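Local coordinates for protein 6-phosphogluconolactonase (Leishmania braziliensis, PDB 3CSS) that probably hydrolyses 6-phosphogluconolactone to 6-phosphogluconate, the second step of the oxidative branch of the pentose phosphate pathway, at residues F71-E76 with S86-A91; I105-R110 with Q131-K136; A114-E119 with P197-V202; S152-D157 with K206-Y211. All blocks are in the same frame, centred on the assembly; numbering follows the deposited sequence. Where two conformers were deposited one is given.

Contact 1. Residues F71-E76 with S86-A91; sequences FILGDE and SNFSMA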
loop_
_atom_site.group_PDB
_atom_site.type_symbol
_atom_site.label_atom_id
_atom_site.label_comp_id
_atom_site.label_asym_id
_atom_site.label_seq_id
_atom_site.Cartn_x
_atom_site.Cartn_y
_atom_site.Cartn_z
ATOM N N PHE A 71 6.022 -9.499 5.311
ATOM C CA PHE A 71 5.565 -8.107 5.346
ATOM C C PHE A 71 6.533 -7.192 4.593
ATOM O O PHE A 71 7.766 -7.258 4.777
ATOM C CB PHE A 71 5.476 -7.581 6.783
ATOM C CG PHE A 71 4.434 -8.241 7.628
ATOM C CD1 PHE A 71 3.165 -7.702 7.712
ATOM C CD2 PHE A 71 4.730 -9.381 8.359
ATOM C CE1 PHE A 71 2.187 -8.279 8.500
ATOM C CE2 PHE A 71 3.754 -9.983 9.156
ATOM C CZ PHE A 71 2.477 -9.425 9.225
ATOM N N ILE A 72 5.961 -6.314 3.787
ATOM C CA ILE A 72 6.676 -5.213 3.162
ATOM C C ILE A 72 5.858 -3.943 3.345
ATOM O O ILE A 72 4.649 -3.999 3.556
ATOM C CB ILE A 72 6.973 -5.459 1.655
ATOM C CG1 ILE A 72 5.718 -5.296 0.774
ATOM C CG2 ILE A 72 7.609 -6.886 1.442
ATOM C CD1 ILE A 72 6.027 -5.404 -0.747
ATOM N N LEU A 73 6.533 -2.803 3.285
ATOM C CA LEU A 73 5.834 -1.522 3.296
ATOM C C LEU A 73 5.526 -1.146 1.844
ATOM O O LEU A 73 6.415 -1.038 0.995
ATOM C CB LEU A 73 6.681 -0.430 3.953
ATOM C CG LEU A 73 6.965 -0.556 5.449
ATOM C CD1 LEU A 73 8.028 0.478 5.832
ATOM C CD2 LEU A 73 5.703 -0.368 6.274
ATOM N N GLY A 74 4.246 -0.970 1.542
ATOM C CA GLY A 74 3.842 -0.535 0.203
ATOM C C GLY A 74 4.235 0.894 -0.180
ATOM O O GLY A 74 4.378 1.201 -1.354
ATOM N N ASP A 75 4.410 1.749 0.818
ATOM C CA ASP A 75 5.009 3.049 0.642
ATOM C C ASP A 75 5.532 3.525 1.970
ATOM O O ASP A 75 5.157 3.003 3.027
ATOM C CB ASP A 75 4.038 4.067 0.039
ATOM C CG ASP A 75 2.972 4.549 1.024
ATOM O OD1 ASP A 75 2.103 3.741 1.440
ATOM O OD2 ASP A 75 2.963 5.763 1.331
ATOM N N GLU A 76 6.410 4.510 1.919
ATOM C CA GLU A 76 7.024 4.997 3.151
ATOM C C GLU A 76 7.447 6.444 3.042
ATOM O O GLU A 76 7.897 6.911 1.994
ATOM C CB GLU A 76 8.188 4.087 3.569
ATOM C CG GLU A 76 8.947 4.504 4.832
ATOM C CD GLU A 76 8.080 4.525 6.094
ATOM O OE1 GLU A 76 7.064 5.253 6.113
ATOM O OE2 GLU A 76 8.454 3.851 7.091
ATOM N N SER A 86 6.689 8.005 10.444
ATOM C CA SER A 86 7.003 6.920 9.514
ATOM C C SER A 86 5.941 5.815 9.625
ATOM O O SER A 86 5.402 5.547 10.711
ATOM C CB SER A 86 8.399 6.339 9.754
ATOM O OG SER A 86 8.410 5.508 10.877
ATOM N N ASN A 87 5.672 5.168 8.494
ATOM C CA ASN A 87 4.741 4.034 8.462
ATOM C C ASN A 87 5.326 2.849 9.236
ATOM O O ASN A 87 4.593 2.103 9.875
ATOM C CB ASN A 87 4.370 3.629 7.028
ATOM C CG ASN A 87 3.580 4.701 6.292
ATOM O OD1 ASN A 87 2.856 5.490 6.908
ATOM N ND2 ASN A 87 3.675 4.698 4.970
ATOM N N PHE A 88 6.645 2.710 9.194
ATOM C CA PHE A 88 7.321 1.660 9.938
ATOM C C PHE A 88 7.077 1.776 11.438
ATOM O O PHE A 88 6.791 0.792 12.104
ATOM C CB PHE A 88 8.809 1.682 9.646
ATOM C CG PHE A 88 9.558 0.590 10.336
ATOM C CD1 PHE A 88 9.546 -0.701 9.822
ATOM C CD2 PHE A 88 10.229 0.838 11.516
ATOM C CE1 PHE A 88 10.253 -1.731 10.472
ATOM C CE2 PHE A 88 10.925 -0.184 12.181
ATOM C CZ PHE A 88 10.927 -1.472 11.645
ATOM N N SER A 89 7.183 2.984 11.963
ATOM C CA SER A 89 6.907 3.223 13.374
ATOM C C SER A 89 5.484 2.796 13.718
ATOM O O SER A 89 5.253 2.036 14.663
ATOM C CB SER A 89 7.077 4.699 13.710
ATOM O OG SER A 89 6.730 4.935 15.065
ATOM N N MET A 90 4.530 3.305 12.948
ATOM C CA MET A 90 3.136 2.984 13.178
ATOM C C MET A 90 2.901 1.471 13.145
ATOM O O MET A 90 2.267 0.922 14.037
ATOM C CB MET A 90 2.252 3.698 12.154
ATOM C CG MET A 90 0.770 3.440 12.347
ATOM S SD MET A 90 0.185 1.961 11.497
ATOM C CE MET A 90 0.412 2.427 9.782
ATOM N N ALA A 91 3.414 0.799 12.114
ATOM C CA ALA A 91 3.229 -0.652 11.952
ATOM C C ALA A 91 3.903 -1.463 13.060
ATOM O O ALA A 91 3.390 -2.493 13.495
ATOM C CB ALA A 91 3.789 -1.090 10.600
HETATM O O HOH W 1 2.060 6.764 3.480
#
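E76 grips the first turn of helix 87-96 with both carboxylate oxygens. OE1 accepts from N87 N at 2.8 Å, on its syn lone pair, and OE2 accepts from F88 N at 3.0 Å, also on the syn side but with the donor 24° out of the carboxylate plane. CG stands anti to the backbone N (chi1 179°) and the chain then bends at chi2. The fork is packed closely against the helix start: OE1 lies 3.3 Å from N87 CB, and OE2 lies 3.4 Å from F88 CB.

The N87 side chain adds a third donor: its ND2 donates to D75 O at 3.0 Å, the oxygen lying in the amide plane of N87 although the donor stands well above the carbonyl plane of D75. Water 1 joins the same ND2 to D75 OD2, which also bonds S171 OG, while N87 OD1 receives G46 N.

At L73 the fit is looser. Its CD1 reaches F88 CB only at 4.1 Å, the two side chains crossing at about a right angle, and the F88 ring, partly exposed, leads away from the strand. At the cap itself, S86 OG accepts from S89 N and has a further partner in D83 O.

A carboxylate that takes two N-H groups from the opening turn of a helix, and forms a salt bridge with R109 as well, sits where helix dipole and arginine would both stabilise its negative charge. Strand 69-77 is thereby fastened to the helix that follows it by polar bonds more than by apolar packing.

Contact 2. Residues I105-R110 with Q131-K136; sequences ISIDRR and QDYEVK. Unlike the reference sequence in segment 131-136: V135 (reference Ala).
Y133 and K136 of helix 123-140 carry this contact, meeting I105, S106 and I107 of an extended loop. The ring of Y133 receives I107 on one face: CG1 sits 3.6 Å from the ring centroid and only 5° off the normal, a CH-pi contact, and CD1 continues over the same ring to reach CE2 at 3.8 Å. I105 comes instead to the rim, its CG2 near the ring plane at 4.1 Å from CE1.

That same methyl also meets K136, whose CD lies 3.6 Å from I105 CG2, the two side chains lying alongside and pointing opposite ways. In the lysine, chi3 (-93°) turns CE out of the line of the chain; NZ, one bond further, donates to S106 O at 2.7 Å from above the carbonyl plane. S106 OG is a further 2.9 Å neighbour of NZ.

The Y133 hydroxyl is hydrogen-bonded to L73 O of strand 69-77, and water 2 donates to it and to I105 O. R109 NE bonds I107 O, with the oxygen in the guanidinium plane.

The helix thus presents the face of Y133 to I107, its edge to I105 and an ammonium group to the loop backbone; the lysine's apolar stem packs while its charge is probably eased by the S106 carbonyl.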
loop_
_atom_site.group_PDB
_atom_site.type_symbol
_atom_site.label_atom_id
_atom_site.label_comp_id
_atom_site.label_asym_id
_atom_site.label_seq_id
_atom_site.Cartn_x
_atom_site.Cartn_y
_atom_site.Cartn_z
ATOM N N ILE A 105 10.619 -7.110 5.519
ATOM C CA ILE A 105 11.604 -6.489 4.648
ATOM C C ILE A 105 11.737 -5.012 5.011
ATOM O O ILE A 105 10.759 -4.253 4.964
ATOM C CB ILE A 105 11.239 -6.673 3.151
ATOM C CG1 ILE A 105 11.018 -8.160 2.822
ATOM C CG2 ILE A 105 12.310 -6.078 2.247
ATOM C CD1 ILE A 105 12.170 -9.072 3.140
ATOM N N SER A 106 12.937 -4.604 5.403
ATOM C CA SER A 106 13.161 -3.231 5.834
ATOM C C SER A 106 13.545 -2.324 4.670
ATOM O O SER A 106 14.127 -2.771 3.678
ATOM C CB SER A 106 14.253 -3.181 6.908
ATOM O OG SER A 106 15.490 -3.608 6.399
ATOM N N ILE A 107 13.211 -1.044 4.812
ATOM C CA ILE A 107 13.664 0.007 3.903
ATOM C C ILE A 107 14.806 0.749 4.592
ATOM O O ILE A 107 14.673 1.167 5.742
ATOM C CB ILE A 107 12.541 1.022 3.569
ATOM C CG1 ILE A 107 11.370 0.323 2.864
ATOM C CG2 ILE A 107 13.082 2.144 2.681
ATOM C CD1 ILE A 107 10.134 1.209 2.653
ATOM N N ASP A 108 15.914 0.910 3.879
ATOM C CA ASP A 108 17.055 1.689 4.348
ATOM C C ASP A 108 16.890 3.147 3.903
ATOM O O ASP A 108 17.051 3.453 2.729
ATOM C CB ASP A 108 18.344 1.077 3.785
ATOM C CG ASP A 108 19.590 1.735 4.307
ATOM O OD1 ASP A 108 19.494 2.672 5.133
ATOM O OD2 ASP A 108 20.682 1.298 3.882
ATOM N N ARG A 109 16.565 4.043 4.836
ATOM C CA ARG A 109 16.237 5.441 4.487
ATOM C C ARG A 109 17.382 6.409 4.549
ATOM O O ARG A 109 17.232 7.560 4.159
ATOM C CB ARG A 109 15.172 6.030 5.424
ATOM C CG ARG A 109 13.959 5.203 5.611
ATOM C CD ARG A 109 14.030 4.411 6.890
ATOM N NE ARG A 109 13.030 3.352 6.854
ATOM C CZ ARG A 109 11.746 3.532 7.131
ATOM N NH1 ARG A 109 11.291 4.721 7.477
ATOM N NH2 ARG A 109 10.922 2.505 7.043
ATOM N N ARG A 110 18.524 5.950 5.049
ATOM C CA ARG A 110 19.690 6.792 5.361
ATOM C C ARG A 110 20.101 7.733 4.238
ATOM O O ARG A 110 20.457 8.883 4.460
ATOM C CB ARG A 110 20.895 5.903 5.667
ATOM C CG ARG A 110 21.123 5.585 7.132
ATOM C CD ARG A 110 22.613 5.534 7.377
ATOM N NE ARG A 110 23.256 6.641 6.675
ATOM C CZ ARG A 110 23.495 7.825 7.223
ATOM N NH1 ARG A 110 23.178 8.043 8.491
ATOM N NH2 ARG A 110 24.066 8.783 6.509
ATOM N N GLN A 131 15.892 2.593 -5.115
ATOM C CA GLN A 131 16.703 1.612 -5.837
ATOM C C GLN A 131 17.195 0.480 -4.934
ATOM O O GLN A 131 17.134 -0.692 -5.305
ATOM C CB GLN A 131 17.859 2.316 -6.520
ATOM C CG GLN A 131 17.393 3.180 -7.682
ATOM C CD GLN A 131 17.248 2.397 -8.978
ATOM O OE1 GLN A 131 16.128 2.064 -9.406
ATOM N NE2 GLN A 131 18.382 2.116 -9.621
ATOM N N ASP A 132 17.639 0.831 -3.733
ATOM C CA ASP A 132 18.066 -0.166 -2.752
ATOM C C ASP A 132 16.894 -1.060 -2.314
ATOM O O ASP A 132 17.060 -2.274 -2.127
ATOM C CB ASP A 132 18.707 0.513 -1.534
ATOM C CG ASP A 132 20.159 0.952 -1.781
ATOM O OD1 ASP A 132 20.747 0.646 -2.857
ATOM O OD2 ASP A 132 20.726 1.605 -0.868
ATOM N N TYR A 133 15.719 -0.461 -2.154
ATOM C CA TYR A 133 14.537 -1.212 -1.740
ATOM C C TYR A 133 14.081 -2.151 -2.860
ATOM O O TYR A 133 13.730 -3.292 -2.617
ATOM C CB TYR A 133 13.419 -0.243 -1.314
ATOM C CG TYR A 133 12.171 -0.877 -0.757
ATOM C CD1 TYR A 133 12.218 -2.005 0.062
ATOM C CD2 TYR A 133 10.929 -0.310 -1.007
ATOM C CE1 TYR A 133 11.056 -2.574 0.571
ATOM C CE2 TYR A 133 9.771 -0.847 -0.467
ATOM C CZ TYR A 133 9.831 -1.983 0.303
ATOM O OH TYR A 133 8.649 -2.507 0.793
ATOM N N GLU A 134 14.107 -1.666 -4.096
ATOM C CA GLU A 134 13.791 -2.495 -5.260
ATOM C C GLU A 134 14.682 -3.740 -5.370
ATOM O O GLU A 134 14.203 -4.839 -5.618
ATOM C CB GLU A 134 13.890 -1.663 -6.535
ATOM C CG GLU A 134 13.784 -2.485 -7.787
ATOM C CD GLU A 134 13.540 -1.649 -9.026
ATOM O OE1 GLU A 134 12.765 -0.670 -8.961
ATOM O OE2 GLU A 134 14.157 -1.979 -10.067
ATOM N N VAL A 135 15.983 -3.544 -5.198
ATOM C CA VAL A 135 16.940 -4.650 -5.167
ATOM C C VAL A 135 16.547 -5.674 -4.100
ATOM O O VAL A 135 16.528 -6.891 -4.357
ATOM C CB VAL A 135 18.376 -4.131 -4.907
ATOM C CG1 VAL A 135 19.320 -5.299 -4.658
ATOM C CG2 VAL A 135 18.863 -3.279 -6.084
ATOM N N LYS A 136 16.208 -5.175 -2.912
ATOM C CA LYS A 136 15.812 -6.042 -1.809
ATOM C C LYS A 136 14.547 -6.829 -2.153
ATOM O O LYS A 136 14.480 -8.028 -1.906
ATOM C CB LYS A 136 15.621 -5.226 -0.523
ATOM C CG LYS A 136 16.054 -5.920 0.703
ATOM C CD LYS A 136 15.747 -5.127 1.952
ATOM C CE LYS A 136 16.903 -4.255 2.398
ATOM N NZ LYS A 136 16.665 -3.758 3.774
HETATM O O HOH W 2 9.317 -2.672 3.671
#

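Contact 3. Residues A114-E119 with P197-V202; sequences ATSKDE and PKVWRV
W200 is bound to the loop 114-119 through its backbone and its indole together. Its N donates to S116 O at 2.7 Å in a nearly straight bond (171°). NE1 points between two further carbonyls: it donates to D118 O at 3.0 Å, the oxygen lying in the ring plane, and more weakly to E119 O. The three carbonyl oxygens of S116, D118 and E119 all lie at the indole edge, near its plane. CG stands beside the backbone N (chi1 -84°), which starts the indole on the side where W200 N bonds S116 O.

Beside this polar edge, V199 closes on S116. CG2, which is anti to the backbone N, lies 3.4 Å from S116 OG, and V199 CA makes a CA-H...O contact with S116 O at 3.3 Å. One serine carbonyl therefore meets both an N-H and a C-H of the other segment. Water 3 spans the outer side, donating to K117 O and to K198 O.

The next shell fixes both segments. T115 to D118 form a type I beta turn, and S116 OG bonds L78 O. In 197-202, K198 is the centre of an inverse gamma turn, and R201 folds back so that NH2 donates to P197 O at 2.9 Å and NE to V199 O, both oxygens at the guanidinium edge. F190 meets the indole ring edge-to-face, and helix 123-140 packs on it through L123 and A126.

The whole is a beta turn docked on the approach to strand 201-204, one of the antiparallel strands at one side of the mixed sheet, with a buried tryptophan as the joint.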
loop_
_atom_site.group_PDB
_atom_site.type_symbol
_atom_site.label_atom_id
_atom_site.label_comp_id
_atom_site.label_asym_id
_atom_site.label_seq_id
_atom_site.Cartn_x
_atom_site.Cartn_y
_atom_site.Cartn_z
ATOM N N ALA A 114 19.121 13.364 4.901
ATOM C CA ALA A 114 19.681 14.724 4.843
ATOM C C ALA A 114 18.883 15.683 3.926
ATOM O O ALA A 114 18.987 16.895 4.087
ATOM C CB ALA A 114 21.171 14.692 4.430
ATOM N N THR A 115 18.090 15.151 2.987
ATOM C CA THR A 115 17.399 15.989 1.991
ATOM C C THR A 115 15.891 15.701 1.777
ATOM O O THR A 115 15.237 16.385 0.978
ATOM C CB THR A 115 18.124 15.891 0.616
ATOM O OG1 THR A 115 18.060 14.544 0.132
ATOM C CG2 THR A 115 19.600 16.335 0.725
ATOM N N SER A 116 15.330 14.719 2.488
ATOM C CA SER A 116 13.961 14.240 2.210
ATOM C C SER A 116 12.859 15.267 2.510
ATOM O O SER A 116 11.744 15.139 2.017
ATOM C CB SER A 116 13.681 12.922 2.959
ATOM O OG SER A 116 13.722 13.085 4.365
ATOM N N LYS A 117 13.164 16.285 3.312
ATOM C CA LYS A 117 12.185 17.342 3.584
ATOM C C LYS A 117 12.303 18.525 2.609
ATOM O O LYS A 117 11.544 19.487 2.696
ATOM C CB LYS A 117 12.292 17.799 5.038
ATOM C CG LYS A 117 11.972 16.683 6.031
ATOM C CD LYS A 117 11.922 17.206 7.455
ATOM C CE LYS A 117 11.476 16.122 8.423
ATOM N NZ LYS A 117 11.689 16.534 9.847
ATOM N N ASP A 118 13.237 18.435 1.666
ATOM C CA ASP A 118 13.422 19.478 0.666
ATOM C C ASP A 118 12.643 19.068 -0.560
ATOM O O ASP A 118 13.008 18.112 -1.232
ATOM C CB ASP A 118 14.900 19.621 0.318
ATOM C CG ASP A 118 15.194 20.833 -0.558
ATOM O OD1 ASP A 118 14.302 21.324 -1.294
ATOM O OD2 ASP A 118 16.348 21.291 -0.516
ATOM N N GLU A 119 11.577 19.803 -0.853
ATOM C CA GLU A 119 10.664 19.427 -1.921
ATOM C C GLU A 119 11.375 19.238 -3.254
ATOM O O GLU A 119 11.124 18.259 -3.948
ATOM C CB GLU A 119 9.542 20.460 -2.039
ATOM C CG GLU A 119 8.560 20.185 -3.145
ATOM C CD GLU A 119 7.357 21.102 -3.089
ATOM O OE1 GLU A 119 7.238 21.893 -2.121
ATOM O OE2 GLU A 119 6.538 21.037 -4.027
ATOM N N PRO A 197 2.684 14.026 5.792
ATOM C CA PRO A 197 3.786 14.949 6.021
ATOM C C PRO A 197 4.515 15.362 4.741
ATOM O O PRO A 197 4.546 14.592 3.775
ATOM C CB PRO A 197 4.723 14.157 6.953
ATOM C CG PRO A 197 4.389 12.762 6.770
ATOM C CD PRO A 197 2.952 12.698 6.366
ATOM N N LYS A 198 5.094 16.566 4.759
ATOM C CA LYS A 198 5.822 17.119 3.627
ATOM C C LYS A 198 7.241 16.545 3.593
ATOM O O LYS A 198 8.209 17.194 4.000
ATOM C CB LYS A 198 5.890 18.652 3.716
ATOM C CG LYS A 198 4.538 19.355 3.710
ATOM C CD LYS A 198 3.751 19.033 2.462
ATOM C CE LYS A 198 2.454 19.809 2.372
ATOM N NZ LYS A 198 1.696 19.404 1.153
ATOM N N VAL A 199 7.355 15.315 3.114
ATOM C CA VAL A 199 8.619 14.605 3.047
ATOM C C VAL A 199 8.569 13.700 1.833
ATOM O O VAL A 199 7.491 13.168 1.489
ATOM C CB VAL A 199 8.878 13.739 4.329
ATOM C CG1 VAL A 199 7.782 12.711 4.545
ATOM C CG2 VAL A 199 10.290 13.064 4.292
ATOM N N TRP A 200 9.718 13.528 1.179
ATOM C CA TRP A 200 9.828 12.611 0.047
ATOM C C TRP A 200 9.416 11.202 0.441
ATOM O O TRP A 200 9.510 10.805 1.624
ATOM C CB TRP A 200 11.239 12.625 -0.585
ATOM C CG TRP A 200 11.392 13.724 -1.573
ATOM C CD1 TRP A 200 11.787 15.004 -1.324
ATOM C CD2 TRP A 200 11.120 13.654 -2.979
ATOM N NE1 TRP A 200 11.777 15.733 -2.484
ATOM C CE2 TRP A 200 11.356 14.931 -3.514
ATOM C CE3 TRP A 200 10.699 12.628 -3.837
ATOM C CZ2 TRP A 200 11.171 15.218 -4.865
ATOM C CZ3 TRP A 200 10.514 12.913 -5.171
ATOM C CH2 TRP A 200 10.762 14.193 -5.677
ATOM N N ARG A 201 8.928 10.480 -0.565
ATOM C CA ARG A 201 8.396 9.133 -0.418
ATOM C C ARG A 201 9.051 8.134 -1.365
ATOM O O ARG A 201 9.535 8.482 -2.452
ATOM C CB ARG A 201 6.867 9.088 -0.692
ATOM C CG ARG A 201 6.055 10.234 -0.107
ATOM C CD ARG A 201 6.073 10.227 1.403
ATOM N NE ARG A 201 5.238 11.276 1.992
ATOM C CZ ARG A 201 3.933 11.153 2.224
ATOM N NH1 ARG A 201 3.293 10.035 1.936
ATOM N NH2 ARG A 201 3.260 12.164 2.758
ATOM N N VAL A 202 9.015 6.873 -0.952
ATOM C CA VAL A 202 9.138 5.772 -1.883
ATOM C C VAL A 202 7.811 5.022 -1.887
ATOM O O VAL A 202 7.071 5.023 -0.884
ATOM C CB VAL A 202 10.309 4.831 -1.557
ATOM C CG1 VAL A 202 11.634 5.582 -1.706
ATOM C CG2 VAL A 202 10.188 4.273 -0.181
HETATM O O HOH W 3 9.179 19.612 3.797
#

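Contact 4. Residues S152-D157 with K206-Y211; sequences SVPVVD and KTVIQY. Unlike the reference sequence in segment 206-211: Y211 (reference His).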
loop_
_atom_site.group_PDB
_atom_site.type_symbol
_atom_site.label_atom_id
_atom_site.label_comp_id
_atom_site.label_asym_id
_atom_site.label_seq_id
_atom_site.Cartn_x
_atom_site.Cartn_y
_atom_site.Cartn_z
ATOM N N SER A 152 11.817 -8.010 -14.006
ATOM C CA SER A 152 10.838 -8.764 -13.225
ATOM C C SER A 152 10.079 -7.880 -12.236
ATOM O O SER A 152 10.488 -6.740 -11.937
ATOM C CB SER A 152 11.520 -9.906 -12.476
ATOM O OG SER A 152 12.171 -10.742 -13.408
ATOM N N VAL A 153 8.977 -8.433 -11.736
ATOM C CA VAL A 153 8.112 -7.769 -10.775
ATOM C C VAL A 153 7.871 -8.721 -9.604
ATOM O O VAL A 153 7.636 -9.917 -9.827
ATOM C CB VAL A 153 6.748 -7.357 -11.434
ATOM C CG1 VAL A 153 5.897 -8.579 -11.841
ATOM C CG2 VAL A 153 5.971 -6.467 -10.521
ATOM N N PRO A 154 7.956 -8.205 -8.361
ATOM C CA PRO A 154 7.534 -9.027 -7.238
ATOM C C PRO A 154 6.024 -9.221 -7.301
ATOM O O PRO A 154 5.296 -8.302 -7.677
ATOM C CB PRO A 154 7.967 -8.223 -6.008
ATOM C CG PRO A 154 8.036 -6.824 -6.445
ATOM C CD PRO A 154 8.390 -6.861 -7.927
ATOM N N VAL A 155 5.582 -10.441 -7.011
ATOM C CA VAL A 155 4.165 -10.786 -7.014
ATOM C C VAL A 155 3.687 -10.763 -5.578
ATOM O O VAL A 155 4.049 -11.618 -4.762
ATOM C CB VAL A 155 3.900 -12.150 -7.677
ATOM C CG1 VAL A 155 2.417 -12.481 -7.626
ATOM C CG2 VAL A 155 4.422 -12.133 -9.118
ATOM N N VAL A 156 2.914 -9.734 -5.256
ATOM C CA VAL A 156 2.396 -9.563 -3.904
ATOM C C VAL A 156 1.033 -10.246 -3.794
ATOM O O VAL A 156 0.181 -10.070 -4.657
ATOM C CB VAL A 156 2.319 -8.065 -3.548
ATOM C CG1 VAL A 156 1.714 -7.876 -2.171
ATOM C CG2 VAL A 156 3.701 -7.439 -3.658
ATOM N N ASP A 157 0.803 -11.002 -2.725
ATOM C CA ASP A 157 -0.503 -11.657 -2.524
ATOM C C ASP A 157 -1.622 -10.671 -2.150
ATOM O O ASP A 157 -2.724 -10.701 -2.723
ATOM C CB ASP A 157 -0.414 -12.766 -1.470
ATOM C CG ASP A 157 0.432 -13.929 -1.933
ATOM O OD1 ASP A 157 -0.073 -14.705 -2.774
ATOM O OD2 ASP A 157 1.596 -14.025 -1.506
ATOM N N LYS A 206 2.687 1.543 -9.791
ATOM C CA LYS A 206 1.409 1.080 -10.335
ATOM C C LYS A 206 1.505 -0.369 -10.805
ATOM O O LYS A 206 0.604 -1.163 -10.576
ATOM C CB LYS A 206 0.961 1.976 -11.494
ATOM C CG LYS A 206 0.638 3.386 -11.088
ATOM C CD LYS A 206 0.072 4.228 -12.239
ATOM C CE LYS A 206 1.040 4.374 -13.372
ATOM N NZ LYS A 206 0.426 5.182 -14.498
ATOM N N THR A 207 2.601 -0.695 -11.489
ATOM C CA THR A 207 2.829 -2.040 -12.038
ATOM C C THR A 207 2.748 -3.125 -10.975
ATOM O O THR A 207 2.071 -4.141 -11.146
ATOM C CB THR A 207 4.201 -2.111 -12.735
ATOM O OG1 THR A 207 4.306 -1.037 -13.675
ATOM C CG2 THR A 207 4.349 -3.434 -13.484
ATOM N N VAL A 208 3.451 -2.918 -9.869
ATOM C CA VAL A 208 3.455 -3.915 -8.789
ATOM C C VAL A 208 2.035 -4.106 -8.294
ATOM O O VAL A 208 1.556 -5.222 -8.125
ATOM C CB VAL A 208 4.371 -3.512 -7.629
ATOM C CG1 VAL A 208 4.262 -4.506 -6.489
ATOM C CG2 VAL A 208 5.819 -3.400 -8.097
ATOM N N ILE A 209 1.341 -2.995 -8.071
ATOM C CA ILE A 209 -0.040 -3.065 -7.582
ATOM C C ILE A 209 -0.959 -3.800 -8.564
ATOM O O ILE A 209 -1.802 -4.612 -8.157
ATOM C CB ILE A 209 -0.553 -1.639 -7.224
ATOM C CG1 ILE A 209 0.280 -1.092 -6.071
ATOM C CG2 ILE A 209 -2.007 -1.677 -6.822
ATOM C CD1 ILE A 209 0.128 0.396 -5.825
ATOM N N GLN A 210 -0.744 -3.565 -9.856
ATOM C CA GLN A 210 -1.551 -4.158 -10.918
ATOM C C GLN A 210 -1.247 -5.650 -11.186
ATOM O O GLN A 210 -2.008 -6.308 -11.898
ATOM C CB GLN A 210 -1.406 -3.332 -12.194
ATOM C CG GLN A 210 -2.056 -1.965 -12.084
ATOM C CD GLN A 210 -1.755 -1.076 -13.261
ATOM O OE1 GLN A 210 -0.713 -1.234 -13.900
ATOM N NE2 GLN A 210 -2.640 -0.123 -13.548
ATOM N N TYR A 211 -0.129 -6.149 -10.662
ATOM C CA TYR A 211 0.201 -7.564 -10.728
ATOM C C TYR A 211 -0.084 -8.324 -9.412
ATOM O O TYR A 211 0.082 -9.554 -9.353
ATOM C CB TYR A 211 1.651 -7.742 -11.125
ATOM C CG TYR A 211 1.894 -7.631 -12.606
ATOM C CD1 TYR A 211 2.617 -6.584 -13.145
ATOM C CD2 TYR A 211 1.410 -8.603 -13.466
ATOM C CE1 TYR A 211 2.853 -6.508 -14.508
ATOM C CE2 TYR A 211 1.636 -8.538 -14.839
ATOM C CZ TYR A 211 2.362 -7.483 -15.357
ATOM O OH TYR A 211 2.593 -7.411 -16.729
HETATM O O HOH W 4 2.622 -7.625 -7.319
#
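A short helix, 206-211, packs here against the outgoing strand of the two-stranded antiparallel hairpin formed by 143-145 and 152-154. Their short axes approach to 8.3 Å and make an angle of 66°. The apolar centre is V153 against V208: CG2 of V153 meets CG2 of V208 at 3.9 Å, the side chains passing flank to flank with opposed directions. V153 divides its branches between two partners, since CG2 is anti to the backbone N while CG1 occupies the place between the backbone N and the carbonyl carbon (chi1 66°), and CG1 approaches Y211 CD1 at 4.1 Å. The tyrosine side chain crosses that of V153 at about a right angle, with the methyl coming obliquely to the ring.

V208 likewise uses both methyls. Its CG1 reaches V156 CG2 at 4.1 Å, beyond the end of the strand, whereas its CG2 also faces P154 CD at 4.3 Å. No direct hydrogen bond joins the segments.

Polar linkage falls to water 4. It donates to P154 O at 2.8 Å and to V208 O at 2.7 Å, and accepts from V156 N at 3.0 Å, so that a single molecule bridges the backbones of the two segments.

Around this packing, R250 makes a cation-pi contact with Y211, and K206 forms a salt bridge with E182. V153 pairs through its backbone with K144 of strand 143-145, and V156 with K213, tying the residues just after the hairpin to the approach to strand 214-219. In the chain the helix lies between strands 201-204 and 214-219.

Overall arrangement
From the N terminus, contact 1 comes first, closing the short loop between strand 69-77 and helix 87-96. Contact 2 follows in series, bringing the loop 105-110 back onto helix 123-140, and the two touch directly. Contact 3 opens inside the span of contact 2 and crosses it, reaching on to strand 201-204, the neighbour of 69-77 in the mixed sheet; a probable hydrogen bond from E76 N to V202 O joins contacts 1 and 3 there. Contact 4 opens between the two segments of contact 3 and closes just after it, on the helix that follows strand 201-204, a second crossing. Contact 4 meets contact 1 where I72 packs on V156, and joins the 143-154 hairpin to that helix.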